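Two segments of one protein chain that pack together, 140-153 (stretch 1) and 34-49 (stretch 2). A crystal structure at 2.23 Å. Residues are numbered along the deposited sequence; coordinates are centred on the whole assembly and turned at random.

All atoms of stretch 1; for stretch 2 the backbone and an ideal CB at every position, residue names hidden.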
ATOM      1  N   ILE A 140      25.968  18.484 -40.017  1.00 38.01           N
ATOM      2  CA  ILE A 140      24.626  17.886 -40.271  1.00 37.09           C
ATOM      3  C   ILE A 140      24.684  16.440 -39.794  1.00 36.59           C
ATOM      4  O   ILE A 140      25.527  15.708 -40.303  1.00 36.89           O
ATOM      5  CB  ILE A 140      24.223  17.979 -41.751  1.00 37.38           C
ATOM      6  CG1 ILE A 140      24.462  19.365 -42.355  1.00 37.96           C
ATOM      7  CG2 ILE A 140      22.782  17.531 -41.924  1.00 37.13           C
ATOM      8  CD1 ILE A 140      24.378  19.388 -43.889  1.00 37.59           C
ATOM      9  N   ILE A 141      23.820  16.065 -38.843  1.00 36.31           N
ATOM     10  CA  ILE A 141      23.705  14.671 -38.326  1.00 35.60           C
ATOM     11  C   ILE A 141      22.319  14.147 -38.689  1.00 35.24           C
ATOM     12  O   ILE A 141      21.315  14.703 -38.223  1.00 34.65           O
ATOM     13  CB  ILE A 141      24.005  14.603 -36.824  1.00 35.28           C
ATOM     14  CG1 ILE A 141      25.395  15.168 -36.538  1.00 35.53           C
ATOM     15  CG2 ILE A 141      23.839  13.190 -36.296  1.00 35.42           C
ATOM     16  CD1 ILE A 141      25.737  15.251 -35.083  1.00 36.01           C
ATOM     17  N   SER A 142      22.298  13.112 -39.523  1.00 34.78           N
ATOM     18  CA  SER A 142      21.072  12.523 -40.103  1.00 34.61           C
ATOM     19  C   SER A 142      20.935  11.095 -39.571  1.00 34.62           C
ATOM     20  O   SER A 142      21.977  10.425 -39.439  1.00 34.50           O
ATOM     21  CB  SER A 142      21.129  12.603 -41.609  1.00 34.11           C
ATOM     22  OG  SER A 142      21.352  13.949 -42.023  1.00 33.93           O
ATOM     23  N   ARG A 143      19.721  10.669 -39.209  1.00 34.44           N
ATOM     24  CA  ARG A 143      19.495   9.248 -38.856  1.00 35.17           C
ATOM     25  C   ARG A 143      18.099   8.736 -39.237  1.00 33.35           C
ATOM     26  O   ARG A 143      17.120   9.520 -39.400  1.00 32.25           O
ATOM     27  CB  ARG A 143      19.863   8.974 -37.394  1.00 37.48           C
ATOM     28  CG  ARG A 143      19.264   9.899 -36.351  1.00 38.18           C
ATOM     29  CD  ARG A 143      20.053   9.800 -35.057  1.00 39.48           C
ATOM     30  NE  ARG A 143      19.169   9.845 -33.899  1.00 41.77           N
ATOM     31  CZ  ARG A 143      19.529  10.136 -32.647  1.00 41.52           C
ATOM     32  NH1 ARG A 143      20.779  10.433 -32.361  1.00 41.71           N
ATOM     33  NH2 ARG A 143      18.614  10.151 -31.686  1.00 40.81           N
ATOM     34  N   LEU A 144      18.072   7.415 -39.371  1.00 32.50           N
ATOM     35  CA  LEU A 144      16.961   6.554 -39.829  1.00 32.44           C
ATOM     36  C   LEU A 144      16.962   5.279 -38.982  1.00 32.44           C
ATOM     37  O   LEU A 144      18.047   4.743 -38.707  1.00 32.95           O
ATOM     38  CB  LEU A 144      17.200   6.142 -41.284  1.00 32.40           C
ATOM     39  CG  LEU A 144      17.120   7.200 -42.373  1.00 32.56           C
ATOM     40  CD1 LEU A 144      17.651   6.613 -43.675  1.00 33.28           C
ATOM     41  CD2 LEU A 144      15.701   7.692 -42.591  1.00 32.56           C
ATOM     42  N   LEU A 145      15.784   4.778 -38.644  1.00 32.45           N
ATOM     43  CA  LEU A 145      15.571   3.354 -38.324  1.00 33.55           C
ATOM     44  C   LEU A 145      14.891   2.729 -39.547  1.00 33.66           C
ATOM     45  O   LEU A 145      13.928   3.324 -40.054  1.00 34.57           O
ATOM     46  CB  LEU A 145      14.747   3.234 -37.037  1.00 33.42           C
ATOM     47  CG  LEU A 145      15.308   3.957 -35.814  1.00 33.69           C
ATOM     48  CD1 LEU A 145      14.461   3.680 -34.584  1.00 34.05           C
ATOM     49  CD2 LEU A 145      16.749   3.560 -35.532  1.00 34.03           C
ATOM     50  N   ASP A 146      15.431   1.625 -40.056  1.00 34.22           N
ATOM     51  CA  ASP A 146      14.894   0.915 -41.252  1.00 34.99           C
ATOM     52  C   ASP A 146      13.518   0.356 -40.888  1.00 34.48           C
ATOM     53  O   ASP A 146      13.451  -0.408 -39.930  1.00 34.99           O
ATOM     54  CB  ASP A 146      15.839  -0.198 -41.703  1.00 35.05           C
ATOM     55  CG  ASP A 146      15.598  -0.703 -43.114  1.00 35.83           C
ATOM     56  OD1 ASP A 146      14.418  -0.926 -43.492  1.00 34.74           O
ATOM     57  OD2 ASP A 146      16.605  -0.904 -43.827  1.00 37.22           O
ATOM     58  N   MET A 147      12.462   0.743 -41.594  1.00 34.64           N
ATOM     59  CA  MET A 147      11.073   0.366 -41.199  1.00 35.80           C
ATOM     60  C   MET A 147      10.725  -1.044 -41.680  1.00 37.27           C
ATOM     61  O   MET A 147       9.804  -1.599 -41.081  1.00 39.30           O
ATOM     62  CB  MET A 147      10.032   1.341 -41.744  1.00 33.35           C
ATOM     63  CG  MET A 147      10.247   2.738 -41.242  1.00 32.73           C
ATOM     64  SD  MET A 147      10.207   2.897 -39.444  1.00 31.28           S
ATOM     65  CE  MET A 147       8.471   2.596 -39.140  1.00 30.93           C
ATOM     66  N   SER A 148      11.436  -1.599 -42.672  1.00 38.76           N
ATOM     67  CA  SER A 148      11.220  -2.975 -43.218  1.00 40.79           C
ATOM     68  C   SER A 148      12.195  -3.979 -42.575  1.00 40.92           C
ATOM     69  O   SER A 148      11.722  -4.950 -41.961  1.00 41.46           O
ATOM     70  CB  SER A 148      11.333  -2.992 -44.722  1.00 41.57           C
ATOM     71  OG  SER A 148      10.935  -1.734 -45.260  1.00 45.70           O
ATOM     72  N   ASP A 149      13.505  -3.778 -42.732  1.00 40.39           N
ATOM     73  CA  ASP A 149      14.557  -4.639 -42.119  1.00 40.74           C
ATOM     74  C   ASP A 149      14.946  -4.011 -40.786  1.00 39.57           C
ATOM     75  O   ASP A 149      15.954  -3.295 -40.753  1.00 41.20           O
ATOM     76  CB  ASP A 149      15.760  -4.816 -43.052  1.00 41.56           C
ATOM     77  CG  ASP A 149      15.390  -5.462 -44.377  1.00 42.47           C
ATOM     78  OD1 ASP A 149      15.001  -6.636 -44.338  1.00 43.34           O
ATOM     79  OD2 ASP A 149      15.465  -4.770 -45.431  1.00 42.53           O
ATOM     80  N   CYS A 150      14.152  -4.252 -39.739  1.00 39.10           N
ATOM     81  CA  CYS A 150      14.043  -3.364 -38.546  1.00 38.32           C
ATOM     82  C   CYS A 150      15.239  -3.540 -37.603  1.00 38.75           C
ATOM     83  O   CYS A 150      15.401  -2.699 -36.694  1.00 39.36           O
ATOM     84  CB  CYS A 150      12.728  -3.594 -37.818  1.00 37.81           C
ATOM     85  SG  CYS A 150      11.294  -3.403 -38.910  1.00 35.87           S
ATOM     86  N   GLU A 151      16.076  -4.550 -37.862  1.00 39.11           N
ATOM     87  CA  GLU A 151      17.358  -4.802 -37.157  1.00 38.62           C
ATOM     88  C   GLU A 151      18.360  -3.689 -37.475  1.00 36.91           C
ATOM     89  O   GLU A 151      19.306  -3.535 -36.680  1.00 37.69           O
ATOM     90  CB  GLU A 151      17.932  -6.156 -37.563  1.00 39.78           C
ATOM     91  CG  GLU A 151      16.956  -7.309 -37.381  1.00 41.28           C
ATOM     92  CD  GLU A 151      16.134  -7.666 -38.614  1.00 42.96           C
ATOM     93  OE1 GLU A 151      16.116  -6.880 -39.628  1.00 41.95           O
ATOM     94  OE2 GLU A 151      15.486  -8.725 -38.561  1.00 45.64           O
ATOM     95  N   ASN A 152      18.179  -2.957 -38.582  1.00 34.95           N
ATOM     96  CA  ASN A 152      19.147  -1.935 -39.050  1.00 34.21           C
ATOM     97  C   ASN A 152      18.750  -0.516 -38.642  1.00 34.46           C
ATOM     98  O   ASN A 152      17.550  -0.182 -38.675  1.00 33.54           O
ATOM     99  CB  ASN A 152      19.305  -1.934 -40.560  1.00 34.11           C
ATOM    100  CG  ASN A 152      19.651  -3.299 -41.103  1.00 33.94           C
ATOM    101  OD1 ASN A 152      20.186  -4.126 -40.368  1.00 34.10           O
ATOM    102  ND2 ASN A 152      19.358  -3.518 -42.376  1.00 32.53           N
ATOM    103  N   ALA A 153      19.783   0.297 -38.387  1.00 34.98           N
ATOM    104  CA  ALA A 153      19.749   1.760 -38.143  1.00 34.74           C
ATOM    105  C   ALA A 153      20.883   2.400 -38.942  1.00 34.51           C
ATOM    106  O   ALA A 153      21.942   1.767 -39.100  1.00 36.43           O
ATOM    107  CB  ALA A 153      19.905   2.062 -36.669  1.00 34.49           C
ATOM    108  N   UNK A  34      11.360  11.289 -31.442  1.00 28.25           N
ATOM    109  CA  UNK A  34      11.743   9.861 -31.303  1.00 28.77           C
ATOM    110  C   UNK A  34      11.469   9.127 -32.621  1.00 28.94           C
ATOM    111  O   UNK A  34      10.397   9.361 -33.249  1.00 28.07           O
ATOM    112  CB  UNK A  34      10.977   9.196 -30.157  1.00 28.77           C
ATOM    113  N   UNK A  35      12.388   8.238 -33.003  1.00 28.62           N
ATOM    114  CA  UNK A  35      12.169   7.268 -34.104  1.00 28.50           C
ATOM    115  C   UNK A  35      11.814   5.914 -33.487  1.00 27.79           C
ATOM    116  O   UNK A  35      12.214   5.639 -32.329  1.00 26.96           O
ATOM    117  CB  UNK A  35      13.404   7.147 -34.999  1.00 28.50           C
ATOM    118  N   UNK A  36      11.065   5.109 -34.228  1.00 27.10           N
ATOM    119  CA  UNK A  36      10.696   3.753 -33.806  1.00 27.54           C
ATOM    120  C   UNK A  36      10.307   2.924 -34.999  1.00 27.66           C
ATOM    121  O   UNK A  36       9.793   3.502 -35.975  1.00 27.86           O
ATOM    122  CB  UNK A  36       9.550   3.783 -32.792  1.00 27.54           C
ATOM    123  N   UNK A  37      10.584   1.631 -34.950  1.00 28.14           N
ATOM    124  CA  UNK A  37      10.233   0.700 -36.047  1.00 28.97           C
ATOM    125  C   UNK A  37       9.639  -0.567 -35.425  1.00 29.11           C
ATOM    126  O   UNK A  37       9.754  -1.598 -36.076  1.00 28.88           O
ATOM    127  CB  UNK A  37      11.452   0.363 -36.908  1.00 28.97           C
ATOM    128  N   UNK A  38       8.971  -0.426 -34.264  1.00 29.17           N
ATOM    129  CA  UNK A  38       8.325  -1.486 -33.432  1.00 30.19           C
ATOM    130  C   UNK A  38       9.378  -2.384 -32.775  1.00 31.03           C
ATOM    131  O   UNK A  38       9.315  -2.596 -31.549  1.00 31.52           O
ATOM    132  CB  UNK A  38       7.382  -2.340 -34.282  1.00 30.19           C
ATOM    133  N   UNK A  39      10.309  -2.914 -33.569  1.00 31.29           N
ATOM    134  CA  UNK A  39      11.427  -3.749 -33.072  1.00 32.10           C
ATOM    135  C   UNK A  39      12.263  -2.946 -32.088  1.00 31.38           C
ATOM    136  O   UNK A  39      12.726  -3.487 -31.087  1.00 30.95           O
ATOM    137  CB  UNK A  39      12.301  -4.247 -34.225  1.00 32.10           C
ATOM    138  N   UNK A  40      12.481  -1.680 -32.422  1.00 31.38           N
ATOM    139  CA  UNK A  40      13.426  -0.791 -31.712  1.00 31.33           C
ATOM    140  C   UNK A  40      12.886   0.643 -31.717  1.00 30.82           C
ATOM    141  O   UNK A  40      12.089   0.995 -32.604  1.00 30.33           O
ATOM    142  CB  UNK A  40      14.812  -0.839 -32.358  1.00 31.33           C
ATOM    143  N   UNK A  41      13.328   1.435 -30.748  1.00 30.52           N
ATOM    144  CA  UNK A  41      13.096   2.879 -30.729  1.00 31.06           C
ATOM    145  C   UNK A  41      14.267   3.626 -30.146  1.00 31.34           C
ATOM    146  O   UNK A  41      14.942   3.073 -29.237  1.00 31.30           O
ATOM    147  CB  UNK A  41      11.830   3.208 -29.935  1.00 31.06           C
ATOM    148  N   UNK A  42      14.459   4.867 -30.595  1.00 30.70           N
ATOM    149  CA  UNK A  42      15.455   5.774 -29.994  1.00 31.68           C
ATOM    150  C   UNK A  42      14.802   7.119 -29.743  1.00 30.55           C
ATOM    151  O   UNK A  42      14.152   7.635 -30.659  1.00 30.81           O
ATOM    152  CB  UNK A  42      16.683   5.933 -30.893  1.00 31.68           C
ATOM    153  N   UNK A  43      15.039   7.664 -28.557  1.00 30.02           N
ATOM    154  CA  UNK A  43      14.778   9.086 -28.248  1.00 29.52           C
ATOM    155  C   UNK A  43      15.689   9.926 -29.137  1.00 29.84           C
ATOM    156  O   UNK A  43      16.746   9.423 -29.563  1.00 30.19           O
ATOM    157  CB  UNK A  43      15.015   9.398 -26.769  1.00 29.52           C
ATOM    158  N   UNK A  44      15.329  11.190 -29.332  1.00 30.27           N
ATOM    159  CA  UNK A  44      16.056  12.142 -30.196  1.00 30.77           C
ATOM    160  C   UNK A  44      17.161  12.809 -29.375  1.00 32.40           C
ATOM    161  O   UNK A  44      17.371  14.042 -29.523  1.00 32.96           O
ATOM    162  CB  UNK A  44      15.110  13.193 -30.782  1.00 30.77           C
ATOM    163  N   UNK A  45      17.847  12.017 -28.548  1.00 32.28           N
ATOM    164  CA  UNK A  45      18.996  12.494 -27.760  1.00 33.33           C
ATOM    165  C   UNK A  45      20.075  12.862 -28.777  1.00 33.81           C
ATOM    166  O   UNK A  45      20.152  12.217 -29.820  1.00 34.02           O
ATOM    167  CB  UNK A  45      19.491  11.445 -26.762  1.00 33.33           C
ATOM    168  N   UNK A  46      20.806  13.929 -28.484  1.00 34.36           N
ATOM    169  CA  UNK A  46      22.012  14.377 -29.215  1.00 35.00           C
ATOM    170  C   UNK A  46      23.004  13.223 -29.329  1.00 35.38           C
ATOM    171  O   UNK A  46      23.230  12.503 -28.347  1.00 36.02           O
ATOM    172  CB  UNK A  46      22.667  15.570 -28.515  1.00 35.00           C
ATOM    173  N   UNK A  47      23.589  13.083 -30.515  1.00 36.09           N
ATOM    174  CA  UNK A  47      24.597  12.039 -30.832  1.00 36.50           C
ATOM    175  C   UNK A  47      25.859  12.357 -30.031  1.00 36.07           C
ATOM    176  O   UNK A  47      26.286  11.499 -29.268  1.00 36.95           O
ATOM    177  CB  UNK A  47      24.902  11.980 -32.330  1.00 36.50           C
ATOM    178  N   UNK A  48      26.378  13.569 -30.180  1.00 35.57           N
ATOM    179  CA  UNK A  48      27.623  14.042 -29.518  1.00 37.16           C
ATOM    180  C   UNK A  48      27.374  14.136 -28.015  1.00 36.89           C
ATOM    181  O   UNK A  48      26.205  14.088 -27.619  1.00 36.19           O
ATOM    182  CB  UNK A  48      28.070  15.397 -30.071  1.00 37.16           C
ATOM    183  N   UNK A  49      28.438  14.290 -27.227  1.00 38.10           N
ATOM    184  CA  UNK A  49      28.360  14.609 -25.771  1.00 38.75           C
ATOM    185  C   UNK A  49      27.392  15.785 -25.541  1.00 38.43           C
ATOM    186  O   UNK A  49      27.496  16.805 -26.230  1.00 37.91           O
ATOM    187  CB  UNK A  49      29.743  14.953 -25.215  1.00 38.75           C
TER

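Position 34 points away from stretch 1, which sets no requirement there; it is Ser34. At position 35 the CA-to-CB bond points toward stretch 1, and the ideal CB already lies 3.6 Å from Leu145 CD1. An apolar side chain of moderate size is called for, and valine, isoleucine or leucine would serve. The residue is Leu35: its CB packs on Leu145 CD1 at 3.6 Å, and its CD1 reaches to 3.8 Å from Arg143 O.

At 36 the ideal CB direction is away, and a CB would have room, so stretch 1 does not demand the glycine found there, Gly36. Its carbonyl O lies 3.5 Å from Met147 SD.

Position 37 faces the loop of stretch 1, where the carbonyls of Asp146 and Cys150 both offer acceptors. A short side chain carrying a donor fits, such as asparagine or serine, but two acceptors favour an NH2 group with two hydrogens. Asn37 supplies it: ND2 donates to Asp146 O and to Cys150 O, each at 2.9 Å, tying together two points of the loop. Its OD1, turned back to its own stretch, accepts from the backbone N of 40 at 2.9 Å.

Position 38, with a positive phi of 70°, points sideways with nothing of stretch 1 near; glycine or asparagine would be the easy guesses, yet it is Glu38, bonded elsewhere in the structure.

At position 39 the ideal CB sits 3.7 Å from Cys150 CB, with the backbone of Glu151 beyond. A flat or long apolar group could lie along this turn. Tyr39 does so, placing CD2 3.3 Å from Cys150 O and CE2 3.8 Å from Glu151 CA.

Position 40 points toward stretch 1, with Leu145 CD1 and Cys150 O about 5 Å from its CB; a small residue, polar or not, would suit. Ser40 OG donates to Asn37 OD1 at 2.7 Å, steadying that amide. At 41 the ideal CB direction is away; the residue is Gly41.

Position 42 lies between Leu145 CD1 and the Arg143 guanidinium, which suits threonine, serine or valine. Thr42 OG1 is 2.5 Å from a water that accepts from Arg143 NH2 at 2.8 Å.

Position 43 points away, leaving many choices, and is Arg43. Position 44 points sideways near the guanidinium; small Ala44 fits. Position 45 also points away, but an aromatic ring can swing back: Phe45 presents its face to the cation, its ring centroid 4.9 Å from Arg143 CZ.

Position 46 points away, unconstrained: Phe46. Position 47 faces Arg143 NH1, inviting an acid; Asp47 OD1 forms a salt bridge with NH1 of Arg143 at 2.6 Å. Position 48 points sideways, but a long side chain could approach Ile141; Glu48 OE1 lies 3.8 Å from Ile141 CD1. Position 49 is out of reach: Thr49.

Stretch 2 (34-49) SLGNEYSGTRAFFDET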
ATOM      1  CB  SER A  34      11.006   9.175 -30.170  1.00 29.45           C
ATOM      2  OG  SER A  34      11.376   9.706 -28.900  1.00 30.27           O
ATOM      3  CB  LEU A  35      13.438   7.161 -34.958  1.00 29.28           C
ATOM      4  CG  LEU A  35      13.895   8.443 -35.649  1.00 29.00           C
ATOM      5  CD1 LEU A  35      15.145   8.180 -36.478  1.00 29.57           C
ATOM      6  CD2 LEU A  35      12.794   8.998 -36.515  1.00 28.78           C
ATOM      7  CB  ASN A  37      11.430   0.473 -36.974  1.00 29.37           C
ATOM      8  CG  ASN A  37      12.621  -0.205 -36.316  1.00 29.93           C
ATOM      9  OD1 ASN A  37      12.593  -0.532 -35.131  1.00 30.08           O
ATOM     10  ND2 ASN A  37      13.681  -0.429 -37.085  1.00 29.91           N
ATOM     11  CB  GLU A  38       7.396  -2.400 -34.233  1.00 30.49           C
ATOM     12  CG  GLU A  38       6.653  -3.385 -33.344  1.00 30.61           C
ATOM     13  CD  GLU A  38       6.082  -4.601 -34.051  1.00 31.26           C
ATOM     14  OE1 GLU A  38       5.330  -4.399 -35.029  1.00 31.54           O
ATOM     15  OE2 GLU A  38       6.370  -5.746 -33.600  1.00 31.32           O
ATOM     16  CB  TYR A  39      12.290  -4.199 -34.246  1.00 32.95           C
ATOM     17  CG  TYR A  39      13.532  -4.975 -33.893  1.00 33.39           C
ATOM     18  CD1 TYR A  39      13.476  -6.334 -33.594  1.00 33.50           C
ATOM     19  CD2 TYR A  39      14.772  -4.366 -33.958  1.00 33.41           C
ATOM     20  CE1 TYR A  39      14.626  -7.059 -33.322  1.00 34.12           C
ATOM     21  CE2 TYR A  39      15.932  -5.076 -33.682  1.00 34.30           C
ATOM     22  CZ  TYR A  39      15.862  -6.431 -33.391  1.00 34.34           C
ATOM     23  OH  TYR A  39      17.014  -7.112 -33.164  1.00 34.41           O
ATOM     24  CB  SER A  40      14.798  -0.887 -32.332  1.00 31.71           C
ATOM     25  OG  SER A  40      14.800  -0.343 -33.651  1.00 32.45           O
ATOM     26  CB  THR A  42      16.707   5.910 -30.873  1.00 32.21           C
ATOM     27  OG1 THR A  42      16.290   6.415 -32.143  1.00 33.54           O
ATOM     28  CG2 THR A  42      17.409   4.587 -31.046  1.00 32.09           C
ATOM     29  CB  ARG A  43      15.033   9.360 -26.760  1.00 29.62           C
ATOM     30  CG  ARG A  43      13.922   8.866 -25.840  1.00 29.32           C
ATOM     31  CD  ARG A  43      14.290   9.017 -24.376  1.00 29.29           C
ATOM     32  NE  ARG A  43      14.352  10.421 -23.993  1.00 29.00           N
ATOM     33  CZ  ARG A  43      13.310  11.156 -23.638  1.00 28.94           C
ATOM     34  NH1 ARG A  43      12.087  10.655 -23.617  1.00 29.18           N
ATOM     35  NH2 ARG A  43      13.487  12.405 -23.290  1.00 29.36           N
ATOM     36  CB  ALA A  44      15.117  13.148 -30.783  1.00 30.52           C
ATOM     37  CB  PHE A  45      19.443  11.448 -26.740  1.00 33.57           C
ATOM     38  CG  PHE A  45      19.926  10.158 -27.348  1.00 33.56           C
ATOM     39  CD1 PHE A  45      21.234  10.030 -27.785  1.00 34.43           C
ATOM     40  CD2 PHE A  45      19.067   9.087 -27.498  1.00 33.18           C
ATOM     41  CE1 PHE A  45      21.676   8.844 -28.357  1.00 34.65           C
ATOM     42  CE2 PHE A  45      19.499   7.911 -28.087  1.00 33.70           C
ATOM     43  CZ  PHE A  45      20.803   7.787 -28.510  1.00 34.14           C
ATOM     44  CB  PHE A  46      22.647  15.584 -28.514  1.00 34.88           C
ATOM     45  CG  PHE A  46      21.848  16.857 -28.629  1.00 33.80           C
ATOM     46  CD1 PHE A  46      20.658  16.902 -29.348  1.00 33.80           C
ATOM     47  CD2 PHE A  46      22.311  18.028 -28.056  1.00 33.38           C
ATOM     48  CE1 PHE A  46      19.944  18.087 -29.481  1.00 33.28           C
ATOM     49  CE2 PHE A  46      21.590  19.206 -28.180  1.00 33.84           C
ATOM     50  CZ  PHE A  46      20.415  19.238 -28.900  1.00 33.44           C
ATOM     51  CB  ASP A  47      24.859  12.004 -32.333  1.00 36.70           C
ATOM     52  CG  ASP A  47      23.563  12.072 -33.114  1.00 37.42           C
ATOM     53  OD1 ASP A  47      23.069  10.999 -33.486  1.00 37.87           O
ATOM     54  OD2 ASP A  47      23.044  13.202 -33.312  1.00 37.91           O
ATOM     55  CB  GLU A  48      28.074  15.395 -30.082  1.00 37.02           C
ATOM     56  CG  GLU A  48      27.187  16.578 -29.693  1.00 36.42           C
ATOM     57  CD  GLU A  48      25.895  16.756 -30.482  1.00 35.39           C
ATOM     58  OE1 GLU A  48      25.612  15.908 -31.337  1.00 35.77           O
ATOM     59  OE2 GLU A  48      25.169  17.734 -30.231  1.00 34.36           O
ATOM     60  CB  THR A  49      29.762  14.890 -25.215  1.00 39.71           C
ATOM     61  OG1 THR A  49      30.492  13.668 -25.315  1.00 40.25           O
ATOM     62  CG2 THR A  49      29.759  15.389 -23.787  1.00 39.46           C
TER
HETATM   63  O   HOH W   1      16.324   8.904 -32.669  1.00 44.85           O
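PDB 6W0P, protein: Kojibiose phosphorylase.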